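Local coordinates for plasmid pRiA4b Orf3-like domain-containing protein (PDB 2I1S), which is of unknown function but belongs to the plasmid pRiA4b ORF-3-like family, its single chain built round a mixed beta sheet with helices packed against it, at residues L13-I18 with A138-D143; Y32-L37 with D92-E97; R24-P29 with Q42-W47. All blocks are in the same frame, centred on the assembly; numbering follows the deposited sequence.

All three contacts are buried and join parts of one chain, yet their chemistry differs. Interactions 1 and 2 are wholly apolar across their segments, the first aliphatic, the second mainly aromatic, whereas interaction 3 adds an arginine bonded to a helix-end carbonyl. Interactions 1 and 3 lie side by side, their centres about 12 Å apart, on the neighbouring strands 7-15 and 22-29, where Leu13 N hydrogen-bonds to Arg24 O at 3.0 Å. Interactions 2 and 3 share helix 34-44, one using its start and the other its end. The centre of interaction 2 is about 14 Å from the centre of the chain, the farthest of the three.

Interaction 1 of 3, residues L13-I18 with A138-D143; sequences LSIKGI and AAVPED
Ile15 and Val140 meet through methyl groups that their torsions set facing one another. In Ile15, CG1 lies anti to the carbonyl carbon (chi1 -69°) and the chain then runs on extended, which carries CD1 out from the strand toward the 138-143 loop. Val140 likewise sets CG1 anti to its own carbonyl carbon (chi1 -63°), and the two side chains approach tip to tip, Ile15 CD1 standing 4.0 Å from Val140 CG1. The second methyl of the valine adds a looser touch, with CG2 at 4.1 Å from the same Ile15 CD1, so the isoleucine tip is met by both branches.

Ile18 follows Gly17, whose positive phi helps the chain turn. Its side chain slants across that of Val140, and its CD1 lies 3.6 Å from Val140 CG1, the closest approach between the two segments. One valine methyl is thus touched by two isoleucine tips, one before and one after Gly17. The backbones themselves stay well apart: Ile15 CA and Ala139 CA, the nearest such pair, are 8.3 Å from each other.

Val140 also touches Ile22 of strand 22-29, Trp111 of strand 111-122 and Tyr150 of helix 146-157, while Ile18 packs on Val147 of that helix. The loop following strand 131-136 is in this way brought against Ile15 of strand 7-15 and Ile18 beyond it, just before the chain enters helix 146-157.

No hydrogen bond or ion pair crosses between the segments. Val140 O is tied elsewhere, accepting from Trp47 NE1, and the contact of Val140 with Ile15 and Ile18 rests on aliphatic burial and the fit of a few methyl groups.

Interaction 2 of 3, residues Y32-L37 with D92-E97; sequences YTFLDL and DYFTLE
Phe34, the first residue of helix 34-44, brings the outer end of its ring against both Tyr93 and Phe94. Its CG, anti to the carbonyl carbon (chi1 -76°), carries the ring out from the helix toward the 92-97 segment. Against Tyr93 it makes an offset edge-to-face pair, the Phe34 edge turned to the tyrosine face, with planes at 85° and centroids 5.4 Å apart. The nearest atoms are Phe34 CE2 and Tyr93 CD2, separated by 3.6 Å, and Tyr93 CB lies in the plane of the Phe34 ring at its edge, 4.0 Å from Phe34 CZ. Phe94 slants across the phenylalanine, its CE1 resting 3.9 Å from Phe34 CZ. One helical turn on, Leu37 CD2, at 4.5 Å from Phe94 CE1, is at the limit of contact. Replacing Phe34 by alanine would probably open a gap between the helix start and the 92-97 segment, with the Tyr93 face and Phe94 CE1 deprived of their main partner across the contact.

Behind this first shell, the helix start is fixed by a capping box. Thr33 N donates to Asp36 OD2 in a nearly straight bond of 3.2 Å, and Asp36 N returns a weak bond to Thr33 OG1. Farther out, Phe55 meets the Phe34 ring edge-to-face, Met57 of strand 53-58 touches Phe34, Tyr93 and Phe94 alike, and the Tyr93 hydroxyl is hydrogen-bonded to Asp66. The chemistry is therefore divided: an apolar, mostly aromatic cluster joins the start of helix 34-44 to Tyr93 and Phe94, while polar bonds at its margins hold the helix start and the far end of the tyrosine.

Interaction 3 of 3, residues R24-P29 with Q42-W47; sequences RRIQVP and QAVMDW
Val44 O, near the end of helix 34-44, is gripped twice: Arg24 NE donates to it at 2.9 Å in an almost straight bond (171°), and a water lying 2.7 Å from the same Val44 O donates as well. That water also accepts from Arg24 NH1 at 2.8 Å, closing a small ring. Val44 O and the water both lie at the guanidinium edge, in its plane, although NE stands above the carbonyl plane, 45° out of it. A bend at chi2 (-77°) turns the arginine along Val44, the two side chains running past each other in opposite directions with Arg24 CG 3.7 Å from Val44 CB. Met45 SD lies over one face of the Arg24 guanidinium, 4.2 Å above the plane and toward its rim. Ile26 CG2 presses tightly on Val44 CG1, at 3.3 Å.

The guanidinium is held further by Arg137 O, which accepts from NH2, and by a cation-pi contact with Phe181. Beyond the helix, Asp46 has positive phi in a Schellman motif, and Trp47 follows with Met45 CB over its ring. Helix 34-44 thus ends against strand 22-29, which lies in the sheet between strands 7-15 and 131-136; Leu13 of the former also touches Val44.

Interaction 1 of 3, residues L13-I18 with A138-D143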
ATOM      1  N   LEU A  13       0.797   1.888   6.229  1.00 32.87           N
ATOM      2  CA  LEU A  13       0.689   2.136   4.783  1.00 32.29           C
ATOM      3  C   LEU A  13      -0.402   3.151   4.552  1.00 32.70           C
ATOM      4  O   LEU A  13      -1.554   2.913   4.953  1.00 33.04           O
ATOM      5  CB  LEU A  13       0.308   0.873   4.033  1.00 31.82           C
ATOM      6  CG  LEU A  13       1.026  -0.431   4.404  1.00 32.80           C
ATOM      7  CD1 LEU A  13       0.523  -1.557   3.526  1.00 29.14           C
ATOM      8  CD2 LEU A  13       2.535  -0.305   4.322  1.00 33.25           C
ATOM      9  N   SER A  14      -0.058   4.287   3.939  0.50 32.55           N
ATOM     10  CA  SER A  14      -1.055   5.316   3.664  0.50 32.91           C
ATOM     11  C   SER A  14      -1.057   5.734   2.207  0.50 33.32           C
ATOM     12  O   SER A  14      -0.012   6.003   1.619  0.50 33.30           O
ATOM     13  CB  SER A  14      -0.908   6.540   4.602  0.50 32.94           C
ATOM     14  OG  SER A  14       0.020   7.516   4.136  0.50 33.33           O
ATOM     15  N   ILE A  15      -2.246   5.776   1.623  1.00 33.62           N
ATOM     16  CA  ILE A  15      -2.404   6.341   0.297  1.00 34.39           C
ATOM     17  C   ILE A  15      -2.187   7.862   0.425  1.00 35.00           C
ATOM     18  O   ILE A  15      -2.899   8.552   1.190  1.00 34.79           O
ATOM     19  CB  ILE A  15      -3.801   6.018  -0.321  1.00 34.19           C
ATOM     20  CG1 ILE A  15      -3.913   4.556  -0.644  1.00 34.30           C
ATOM     21  CG2 ILE A  15      -4.004   6.782  -1.640  1.00 34.61           C
ATOM     22  CD1 ILE A  15      -5.276   4.176  -1.120  1.00 35.81           C
ATOM     23  N   LYS A  16      -1.197   8.370  -0.303  1.00 35.82           N
ATOM     24  CA  LYS A  16      -0.981   9.829  -0.406  1.00 36.77           C
ATOM     25  C   LYS A  16      -2.007  10.586  -1.239  1.00 36.28           C
ATOM     26  O   LYS A  16      -2.474  10.100  -2.261  1.00 34.60           O
ATOM     27  CB  LYS A  16       0.340  10.105  -1.087  1.00 37.98           C
ATOM     28  CG  LYS A  16       1.543   9.817  -0.237  1.00 41.45           C
ATOM     29  CD  LYS A  16       2.762  10.183  -1.036  1.00 46.28           C
ATOM     30  CE  LYS A  16       2.669  11.631  -1.488  1.00 49.38           C
ATOM     31  NZ  LYS A  16       4.056  12.184  -1.602  1.00 54.56           N
ATOM     32  N   GLY A  17      -2.300  11.808  -0.796  1.00 36.81           N
ATOM     33  CA  GLY A  17      -3.084  12.777  -1.542  1.00 36.32           C
ATOM     34  C   GLY A  17      -4.582  12.692  -1.348  1.00 37.00           C
ATOM     35  O   GLY A  17      -5.305  13.476  -1.904  1.00 38.93           O
ATOM     36  N   ILE A  18      -5.083  11.739  -0.601  1.00 36.68           N
ATOM     37  CA  ILE A  18      -6.540  11.681  -0.363  1.00 36.04           C
ATOM     38  C   ILE A  18      -6.766  11.972   1.136  1.00 36.29           C
ATOM     39  O   ILE A  18      -6.072  11.397   1.996  1.00 34.16           O
ATOM     40  CB  ILE A  18      -7.138  10.299  -0.797  1.00 35.03           C
ATOM     41  CG1 ILE A  18      -7.408  10.289  -2.298  1.00 34.61           C
ATOM     42  CG2 ILE A  18      -8.470   9.962  -0.076  1.00 34.00           C
ATOM     43  CD1 ILE A  18      -7.061   8.983  -2.886  1.00 34.43           C
ATOM     44  N   ALA A 138     -12.255   2.684   2.500  1.00 31.69           N
ATOM     45  CA  ALA A 138     -12.071   1.847   1.314  1.00 31.23           C
ATOM     46  C   ALA A 138     -10.818   2.252   0.527  1.00 31.27           C
ATOM     47  O   ALA A 138     -10.551   3.431   0.310  1.00 31.99           O
ATOM     48  CB  ALA A 138     -13.315   1.920   0.417  1.00 30.94           C
ATOM     49  N   ALA A 139     -10.044   1.266   0.114  1.00 31.31           N
ATOM     50  CA  ALA A 139      -8.970   1.462  -0.843  1.00 31.05           C
ATOM     51  C   ALA A 139      -9.473   2.038  -2.183  1.00 31.83           C
ATOM     52  O   ALA A 139     -10.626   1.832  -2.592  1.00 31.55           O
ATOM     53  CB  ALA A 139      -8.264   0.155  -1.054  1.00 30.93           C
ATOM     54  N   VAL A 140      -8.622   2.803  -2.860  1.00 32.19           N
ATOM     55  CA  VAL A 140      -9.035   3.364  -4.157  1.00 32.35           C
ATOM     56  C   VAL A 140      -9.184   2.188  -5.135  1.00 32.77           C
ATOM     57  O   VAL A 140      -8.329   1.293  -5.156  1.00 32.16           O
ATOM     58  CB  VAL A 140      -8.004   4.415  -4.694  1.00 32.53           C
ATOM     59  CG1 VAL A 140      -7.902   5.630  -3.739  1.00 31.14           C
ATOM     60  CG2 VAL A 140      -6.599   3.784  -4.937  1.00 32.70           C
ATOM     61  N   PRO A 141     -10.289   2.159  -5.914  1.00 33.17           N
ATOM     62  CA  PRO A 141     -10.408   1.065  -6.880  1.00 32.78           C
ATOM     63  C   PRO A 141      -9.348   1.188  -7.970  1.00 33.44           C
ATOM     64  O   PRO A 141      -8.827   2.291  -8.211  1.00 33.09           O
ATOM     65  CB  PRO A 141     -11.802   1.261  -7.462  1.00 32.32           C
ATOM     66  CG  PRO A 141     -12.566   2.085  -6.310  1.00 32.07           C
ATOM     67  CD  PRO A 141     -11.493   3.030  -5.905  1.00 32.86           C
ATOM     68  N   GLU A 142      -9.029   0.049  -8.590  1.00 32.26           N
ATOM     69  CA  GLU A 142      -8.151   0.050  -9.714  1.00 32.94           C
ATOM     70  C   GLU A 142      -8.716   0.994 -10.799  1.00 33.15           C
ATOM     71  O   GLU A 142      -9.921   1.031 -11.003  1.00 33.03           O
ATOM     72  CB  GLU A 142      -7.945  -1.390 -10.252  1.00 32.21           C
ATOM     73  CG  GLU A 142      -7.117  -2.306  -9.316  1.00 31.35           C
ATOM     74  CD  GLU A 142      -5.619  -2.313  -9.657  1.00 33.18           C
ATOM     75  OE1 GLU A 142      -5.174  -1.380 -10.365  1.00 33.31           O
ATOM     76  OE2 GLU A 142      -4.875  -3.252  -9.237  1.00 31.09           O
ATOM     77  N   ASP A 143      -7.819   1.763 -11.447  1.00 33.05           N
ATOM     78  CA  ASP A 143      -8.088   2.464 -12.706  1.00 32.99           C
ATOM     79  C   ASP A 143      -9.012   3.693 -12.531  1.00 33.57           C
ATOM     80  O   ASP A 143      -9.533   4.263 -13.519  1.00 32.20           O
ATOM     81  CB  ASP A 143      -8.649   1.462 -13.729  1.00 32.87           C
ATOM     82  CG  ASP A 143      -7.768   0.226 -13.878  1.00 32.48           C
ATOM     83  OD1 ASP A 143      -6.529   0.360 -14.015  1.00 32.86           O
ATOM     84  OD2 ASP A 143      -8.305  -0.889 -13.875  1.00 31.93           O
TER

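Interaction 2 of 3, residues Y32-L37 with D92-E97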
ATOM      1  N   TYR A  32      11.440 -10.528   5.000  1.00 36.95           N
ATOM      2  CA  TYR A  32      10.704 -10.194   3.789  1.00 36.89           C
ATOM      3  C   TYR A  32      11.536  -9.417   2.800  1.00 36.82           C
ATOM      4  O   TYR A  32      12.322  -8.555   3.195  1.00 37.00           O
ATOM      5  CB  TYR A  32       9.459  -9.376   4.137  1.00 37.14           C
ATOM      6  CG  TYR A  32       8.154 -10.138   3.982  1.00 36.39           C
ATOM      7  CD1 TYR A  32       8.108 -11.529   4.114  1.00 36.06           C
ATOM      8  CD2 TYR A  32       6.965  -9.456   3.725  1.00 34.48           C
ATOM      9  CE1 TYR A  32       6.918 -12.216   3.958  1.00 36.40           C
ATOM     10  CE2 TYR A  32       5.785 -10.121   3.577  1.00 34.37           C
ATOM     11  CZ  TYR A  32       5.753 -11.493   3.701  1.00 37.48           C
ATOM     12  OH  TYR A  32       4.544 -12.148   3.526  1.00 39.00           O
ATOM     13  N   THR A  33      11.373  -9.765   1.515  1.00 36.61           N
ATOM     14  CA  THR A  33      11.970  -9.020   0.423  1.00 36.33           C
ATOM     15  C   THR A  33      10.992  -7.898   0.077  1.00 36.74           C
ATOM     16  O   THR A  33       9.871  -7.856   0.604  1.00 37.69           O
ATOM     17  CB  THR A  33      12.229  -9.905  -0.817  1.00 36.06           C
ATOM     18  OG1 THR A  33      10.983 -10.380  -1.348  1.00 37.30           O
ATOM     19  CG2 THR A  33      13.093 -11.101  -0.472  1.00 34.03           C
ATOM     20  N   PHE A  34      11.409  -6.975  -0.789  1.00 36.75           N
ATOM     21  CA  PHE A  34      10.481  -5.987  -1.327  1.00 36.25           C
ATOM     22  C   PHE A  34       9.377  -6.605  -2.192  1.00 36.54           C
ATOM     23  O   PHE A  34       8.270  -6.095  -2.197  1.00 37.80           O
ATOM     24  CB  PHE A  34      11.225  -4.829  -1.998  1.00 35.41           C
ATOM     25  CG  PHE A  34      11.826  -3.868  -1.002  1.00 34.87           C
ATOM     26  CD1 PHE A  34      11.196  -2.659  -0.709  1.00 34.11           C
ATOM     27  CD2 PHE A  34      12.976  -4.201  -0.302  1.00 32.52           C
ATOM     28  CE1 PHE A  34      11.742  -1.778   0.247  1.00 35.29           C
ATOM     29  CE2 PHE A  34      13.517  -3.332   0.653  1.00 34.25           C
ATOM     30  CZ  PHE A  34      12.907  -2.118   0.926  1.00 32.77           C
ATOM     31  N   LEU A  35       9.643  -7.715  -2.877  1.00 36.85           N
ATOM     32  CA  LEU A  35       8.584  -8.370  -3.647  1.00 36.89           C
ATOM     33  C   LEU A  35       7.449  -8.779  -2.720  1.00 36.88           C
ATOM     34  O   LEU A  35       6.289  -8.477  -2.986  1.00 37.33           O
ATOM     35  CB  LEU A  35       9.103  -9.573  -4.445  1.00 36.52           C
ATOM     36  CG  LEU A  35       8.091 -10.337  -5.317  1.00 37.30           C
ATOM     37  CD1 LEU A  35       7.362  -9.402  -6.329  1.00 38.48           C
ATOM     38  CD2 LEU A  35       8.751 -11.471  -6.071  1.00 36.61           C
ATOM     39  N   ASP A  36       7.812  -9.462  -1.641  1.00 36.76           N
ATOM     40  CA  ASP A  36       6.900  -9.877  -0.577  1.00 37.40           C
ATOM     41  C   ASP A  36       6.050  -8.735  -0.043  1.00 37.53           C
ATOM     42  O   ASP A  36       4.829  -8.915   0.176  1.00 38.53           O
ATOM     43  CB  ASP A  36       7.701 -10.458   0.595  1.00 37.87           C
ATOM     44  CG  ASP A  36       8.311 -11.818   0.298  1.00 37.59           C
ATOM     45  OD1 ASP A  36       7.745 -12.585  -0.513  1.00 40.33           O
ATOM     46  OD2 ASP A  36       9.363 -12.126   0.894  1.00 38.73           O
ATOM     47  N   LEU A  37       6.684  -7.571   0.150  1.00 36.88           N
ATOM     48  CA  LEU A  37       6.002  -6.349   0.584  1.00 35.84           C
ATOM     49  C   LEU A  37       5.062  -5.761  -0.483  1.00 35.96           C
ATOM     50  O   LEU A  37       3.934  -5.346  -0.166  1.00 35.56           O
ATOM     51  CB  LEU A  37       7.028  -5.307   1.041  1.00 35.97           C
ATOM     52  CG  LEU A  37       6.514  -3.924   1.474  1.00 35.54           C
ATOM     53  CD1 LEU A  37       5.651  -4.047   2.725  1.00 37.51           C
ATOM     54  CD2 LEU A  37       7.625  -2.869   1.676  1.00 34.80           C
ATOM     55  N   ASP A  92      17.573  -4.898   5.249  1.00 43.02           N
ATOM     56  CA  ASP A  92      18.734  -4.159   4.769  1.00 43.30           C
ATOM     57  C   ASP A  92      18.472  -2.653   4.650  1.00 43.17           C
ATOM     58  O   ASP A  92      19.424  -1.865   4.560  1.00 42.97           O
ATOM     59  CB  ASP A  92      19.174  -4.722   3.425  1.00 43.79           C
ATOM     60  CG  ASP A  92      19.894  -6.068   3.565  1.00 45.77           C
ATOM     61  OD1 ASP A  92      20.638  -6.260   4.565  1.00 44.77           O
ATOM     62  OD2 ASP A  92      19.704  -6.931   2.671  1.00 48.09           O
ATOM     63  N   TYR A  93      17.192  -2.263   4.667  1.00 42.81           N
ATOM     64  CA  TYR A  93      16.778  -0.870   4.455  1.00 42.92           C
ATOM     65  C   TYR A  93      16.071  -0.194   5.631  1.00 43.58           C
ATOM     66  O   TYR A  93      16.444   0.917   6.027  1.00 44.05           O
ATOM     67  CB  TYR A  93      15.881  -0.763   3.229  1.00 42.56           C
ATOM     68  CG  TYR A  93      16.624  -0.797   1.918  1.00 41.49           C
ATOM     69  CD1 TYR A  93      17.063   0.371   1.325  1.00 39.75           C
ATOM     70  CD2 TYR A  93      16.851  -2.000   1.261  1.00 42.24           C
ATOM     71  CE1 TYR A  93      17.733   0.351   0.125  1.00 40.79           C
ATOM     72  CE2 TYR A  93      17.527  -2.039   0.058  1.00 43.14           C
ATOM     73  CZ  TYR A  93      17.976  -0.859  -0.510  1.00 41.58           C
ATOM     74  OH  TYR A  93      18.648  -0.880  -1.717  1.00 40.32           O
ATOM     75  N   PHE A  94      15.034  -0.841   6.157  1.00 44.05           N
ATOM     76  CA  PHE A  94      14.260  -0.283   7.262  1.00 44.26           C
ATOM     77  C   PHE A  94      14.991  -0.443   8.588  1.00 44.32           C
ATOM     78  O   PHE A  94      15.386  -1.544   8.982  1.00 44.74           O
ATOM     79  CB  PHE A  94      12.871  -0.935   7.370  1.00 44.51           C
ATOM     80  CG  PHE A  94      11.904  -0.540   6.273  1.00 44.65           C
ATOM     81  CD1 PHE A  94      11.795  -1.310   5.113  1.00 44.41           C
ATOM     82  CD2 PHE A  94      11.054   0.564   6.434  1.00 45.09           C
ATOM     83  CE1 PHE A  94      10.898  -0.960   4.095  1.00 45.21           C
ATOM     84  CE2 PHE A  94      10.152   0.920   5.444  1.00 45.56           C
ATOM     85  CZ  PHE A  94      10.069   0.148   4.259  1.00 44.80           C
ATOM     86  N   THR A  95      15.175   0.676   9.271  1.00 44.33           N
ATOM     87  CA  THR A  95      15.626   0.676  10.646  1.00 44.41           C
ATOM     88  C   THR A  95      14.799   1.752  11.344  1.00 44.78           C
ATOM     89  O   THR A  95      13.944   2.396  10.712  1.00 44.49           O
ATOM     90  CB  THR A  95      17.146   0.992  10.763  1.00 44.55           C
ATOM     91  OG1 THR A  95      17.350   2.405  10.901  1.00 43.86           O
ATOM     92  CG2 THR A  95      17.922   0.463   9.535  1.00 44.36           C
ATOM     93  N   LEU A  96      15.051   1.948  12.632  1.00 44.78           N
ATOM     94  CA  LEU A  96      14.356   2.970  13.395  1.00 45.24           C
ATOM     95  C   LEU A  96      14.819   4.415  13.068  1.00 45.73           C
ATOM     96  O   LEU A  96      14.041   5.352  13.236  1.00 46.10           O
ATOM     97  CB  LEU A  96      14.404   2.661  14.908  1.00 45.47           C
ATOM     98  CG  LEU A  96      13.874   1.303  15.418  1.00 45.23           C
ATOM     99  CD1 LEU A  96      14.244   1.091  16.891  1.00 44.93           C
ATOM    100  CD2 LEU A  96      12.354   1.112  15.210  1.00 43.69           C
ATOM    101  N   GLU A  97      16.052   4.621  12.601  1.00 46.07           N
ATOM    102  CA  GLU A  97      16.363   5.925  11.978  1.00 46.85           C
ATOM    103  C   GLU A  97      16.403   5.915  10.431  1.00 46.49           C
ATOM    104  O   GLU A  97      17.075   6.752   9.818  1.00 47.12           O
ATOM    105  CB  GLU A  97      17.603   6.622  12.565  1.00 47.66           C
ATOM    106  CG  GLU A  97      18.897   5.859  12.443  1.00 50.56           C
ATOM    107  CD  GLU A  97      19.247   5.131  13.716  1.00 53.79           C
ATOM    108  OE1 GLU A  97      18.424   4.313  14.196  1.00 55.01           O
ATOM    109  OE2 GLU A  97      20.351   5.382  14.238  1.00 55.21           O
TER

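Interaction 3 of 3, residues R24-P29 with Q42-W47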
ATOM      1  N   ARG A  24      -3.742   1.392   6.276  1.00 29.54           N
ATOM      2  CA  ARG A  24      -3.745   0.025   6.840  1.00 29.31           C
ATOM      3  C   ARG A  24      -2.526  -0.165   7.715  1.00 28.88           C
ATOM      4  O   ARG A  24      -1.446   0.406   7.458  1.00 29.14           O
ATOM      5  CB  ARG A  24      -3.678  -1.039   5.740  1.00 28.40           C
ATOM      6  CG  ARG A  24      -4.487  -0.713   4.542  1.00 32.00           C
ATOM      7  CD  ARG A  24      -5.906  -0.977   4.872  1.00 32.96           C
ATOM      8  NE  ARG A  24      -6.817  -1.016   3.717  1.00 29.94           N
ATOM      9  CZ  ARG A  24      -7.749  -0.108   3.500  1.00 27.90           C
ATOM     10  NH1 ARG A  24      -8.587  -0.280   2.528  1.00 26.37           N
ATOM     11  NH2 ARG A  24      -7.841   0.971   4.267  1.00 28.56           N
ATOM     12  N   ARG A  25      -2.673  -0.941   8.767  1.00 29.16           N
ATOM     13  CA  ARG A  25      -1.491  -1.308   9.555  1.00 30.11           C
ATOM     14  C   ARG A  25      -1.285  -2.810   9.393  1.00 30.17           C
ATOM     15  O   ARG A  25      -2.223  -3.574   9.510  1.00 30.25           O
ATOM     16  CB  ARG A  25      -1.623  -0.847  11.040  1.00 30.55           C
ATOM     17  CG  ARG A  25      -0.723   0.326  11.364  1.00 31.38           C
ATOM     18  CD  ARG A  25      -0.824   0.835  12.817  1.00 30.16           C
ATOM     19  NE  ARG A  25      -1.756   1.934  12.762  1.00 33.23           N
ATOM     20  CZ  ARG A  25      -1.484   3.226  12.852  1.00 31.23           C
ATOM     21  NH1 ARG A  25      -0.284   3.672  13.131  1.00 31.60           N
ATOM     22  NH2 ARG A  25      -2.469   4.075  12.694  1.00 33.22           N
ATOM     23  N   ILE A  26      -0.085  -3.217   9.026  1.00 30.61           N
ATOM     24  CA  ILE A  26       0.217  -4.639   8.850  1.00 30.93           C
ATOM     25  C   ILE A  26       1.503  -4.999   9.583  1.00 32.06           C
ATOM     26  O   ILE A  26       2.365  -4.130   9.788  1.00 32.30           O
ATOM     27  CB  ILE A  26       0.346  -5.058   7.339  1.00 30.91           C
ATOM     28  CG1 ILE A  26       1.588  -4.420   6.677  1.00 29.92           C
ATOM     29  CG2 ILE A  26      -0.985  -4.834   6.577  1.00 28.45           C
ATOM     30  CD1 ILE A  26       1.914  -4.925   5.218  1.00 29.34           C
ATOM     31  N   GLN A  27       1.648  -6.270   9.968  1.00 32.14           N
ATOM     32  CA  GLN A  27       2.947  -6.737  10.482  1.00 31.86           C
ATOM     33  C   GLN A  27       3.560  -7.776   9.530  1.00 32.32           C
ATOM     34  O   GLN A  27       2.898  -8.742   9.124  1.00 32.34           O
ATOM     35  CB  GLN A  27       2.808  -7.276  11.890  1.00 31.35           C
ATOM     36  CG  GLN A  27       2.197  -6.282  12.889  1.00 32.03           C
ATOM     37  CD  GLN A  27       1.938  -6.921  14.232  1.00 34.23           C
ATOM     38  OE1 GLN A  27       2.534  -7.953  14.541  1.00 36.55           O
ATOM     39  NE2 GLN A  27       1.060  -6.316  15.049  1.00 33.15           N
ATOM     40  N   VAL A  28       4.818  -7.582   9.158  1.00 32.44           N
ATOM     41  CA  VAL A  28       5.453  -8.513   8.212  1.00 33.46           C
ATOM     42  C   VAL A  28       6.707  -9.203   8.798  1.00 33.84           C
ATOM     43  O   VAL A  28       7.371  -8.619   9.640  1.00 34.01           O
ATOM     44  CB  VAL A  28       5.777  -7.818   6.838  1.00 32.59           C
ATOM     45  CG1 VAL A  28       4.503  -7.412   6.143  1.00 33.22           C
ATOM     46  CG2 VAL A  28       6.680  -6.616   7.025  1.00 32.70           C
ATOM     47  N   PRO A  29       7.013 -10.455   8.363  1.00 34.36           N
ATOM     48  CA  PRO A  29       8.284 -11.050   8.759  1.00 34.61           C
ATOM     49  C   PRO A  29       9.450 -10.135   8.409  1.00 35.30           C
ATOM     50  O   PRO A  29       9.461  -9.515   7.319  1.00 35.39           O
ATOM     51  CB  PRO A  29       8.352 -12.349   7.921  1.00 34.60           C
ATOM     52  CG  PRO A  29       6.918 -12.724   7.707  1.00 34.12           C
ATOM     53  CD  PRO A  29       6.211 -11.389   7.539  1.00 34.35           C
ATOM     54  N   GLN A  42      -0.546  -4.957  -2.201  1.00 33.38           N
ATOM     55  CA  GLN A  42      -1.632  -5.282  -3.133  1.00 32.93           C
ATOM     56  C   GLN A  42      -2.836  -5.869  -2.400  1.00 32.67           C
ATOM     57  O   GLN A  42      -3.995  -5.592  -2.763  1.00 32.91           O
ATOM     58  CB  GLN A  42      -1.176  -6.277  -4.238  1.00 33.69           C
ATOM     59  CG  GLN A  42      -0.203  -5.738  -5.269  1.00 31.05           C
ATOM     60  CD  GLN A  42      -0.782  -4.624  -6.099  1.00 29.09           C
ATOM     61  OE1 GLN A  42      -1.709  -4.829  -6.845  1.00 27.83           O
ATOM     62  NE2 GLN A  42      -0.196  -3.437  -6.002  1.00 31.82           N
ATOM     63  N   ALA A  43      -2.544  -6.690  -1.390  1.00 32.06           N
ATOM     64  CA  ALA A  43      -3.527  -7.410  -0.590  1.00 32.01           C
ATOM     65  C   ALA A  43      -4.364  -6.485   0.269  1.00 31.99           C
ATOM     66  O   ALA A  43      -5.592  -6.556   0.211  1.00 32.02           O
ATOM     67  CB  ALA A  43      -2.847  -8.464   0.271  1.00 31.87           C
ATOM     68  N   VAL A  44      -3.712  -5.581   1.006  1.00 32.66           N
ATOM     69  CA  VAL A  44      -4.416  -4.660   1.933  1.00 32.55           C
ATOM     70  C   VAL A  44      -5.238  -3.609   1.224  1.00 32.42           C
ATOM     71  O   VAL A  44      -6.268  -3.159   1.769  1.00 32.57           O
ATOM     72  CB  VAL A  44      -3.511  -3.995   3.060  1.00 32.77           C
ATOM     73  CG1 VAL A  44      -2.933  -5.026   3.924  1.00 31.26           C
ATOM     74  CG2 VAL A  44      -2.424  -3.074   2.473  1.00 33.04           C
ATOM     75  N   MET A  45      -4.804  -3.273   0.006  1.00 32.60           N
ATOM     76  CA  MET A  45      -5.486  -2.308  -0.875  1.00 32.52           C
ATOM     77  C   MET A  45      -6.477  -2.921  -1.830  1.00 33.99           C
ATOM     78  O   MET A  45      -7.106  -2.212  -2.627  1.00 35.06           O
ATOM     79  CB  MET A  45      -4.462  -1.494  -1.665  1.00 30.97           C
ATOM     80  CG  MET A  45      -3.614  -0.525  -0.780  1.00 29.77           C
ATOM     81  SD  MET A  45      -4.435   0.460   0.494  1.00 19.14           S
ATOM     82  CE  MET A  45      -2.968   1.053   1.300  1.00 25.51           C
ATOM     83  N   ASP A  46      -6.621  -4.241  -1.786  1.00 35.71           N
ATOM     84  CA  ASP A  46      -7.513  -4.945  -2.702  1.00 36.79           C
ATOM     85  C   ASP A  46      -7.254  -4.569  -4.193  1.00 36.63           C
ATOM     86  O   ASP A  46      -8.168  -4.389  -5.030  1.00 36.37           O
ATOM     87  CB  ASP A  46      -8.964  -4.744  -2.233  1.00 38.59           C
ATOM     88  CG  ASP A  46      -9.939  -5.681  -2.922  1.00 41.94           C
ATOM     89  OD1 ASP A  46      -9.477  -6.647  -3.591  1.00 45.25           O
ATOM     90  OD2 ASP A  46     -11.174  -5.447  -2.779  1.00 47.04           O
ATOM     91  N   TRP A  47      -5.965  -4.450  -4.512  1.00 36.35           N
ATOM     92  CA  TRP A  47      -5.527  -4.211  -5.871  1.00 35.20           C
ATOM     93  C   TRP A  47      -5.296  -5.547  -6.608  1.00 34.97           C
ATOM     94  O   TRP A  47      -5.318  -6.617  -6.008  1.00 35.08           O
ATOM     95  CB  TRP A  47      -4.287  -3.306  -5.864  1.00 33.64           C
ATOM     96  CG  TRP A  47      -4.581  -1.850  -5.572  1.00 33.77           C
ATOM     97  CD1 TRP A  47      -5.765  -1.181  -5.795  1.00 32.80           C
ATOM     98  CD2 TRP A  47      -3.667  -0.864  -5.042  1.00 32.23           C
ATOM     99  NE1 TRP A  47      -5.645   0.131  -5.423  1.00 33.32           N
ATOM    100  CE2 TRP A  47      -4.373   0.356  -4.960  1.00 33.30           C
ATOM    101  CE3 TRP A  47      -2.323  -0.897  -4.634  1.00 35.01           C
ATOM    102  CZ2 TRP A  47      -3.784   1.535  -4.467  1.00 33.49           C
ATOM    103  CZ3 TRP A  47      -1.737   0.291  -4.129  1.00 33.01           C
ATOM    104  CH2 TRP A  47      -2.463   1.482  -4.079  1.00 31.92           C
TER
HETATM  105  O   HOH W   1      -8.875  -2.723   1.249  1.00 34.90           O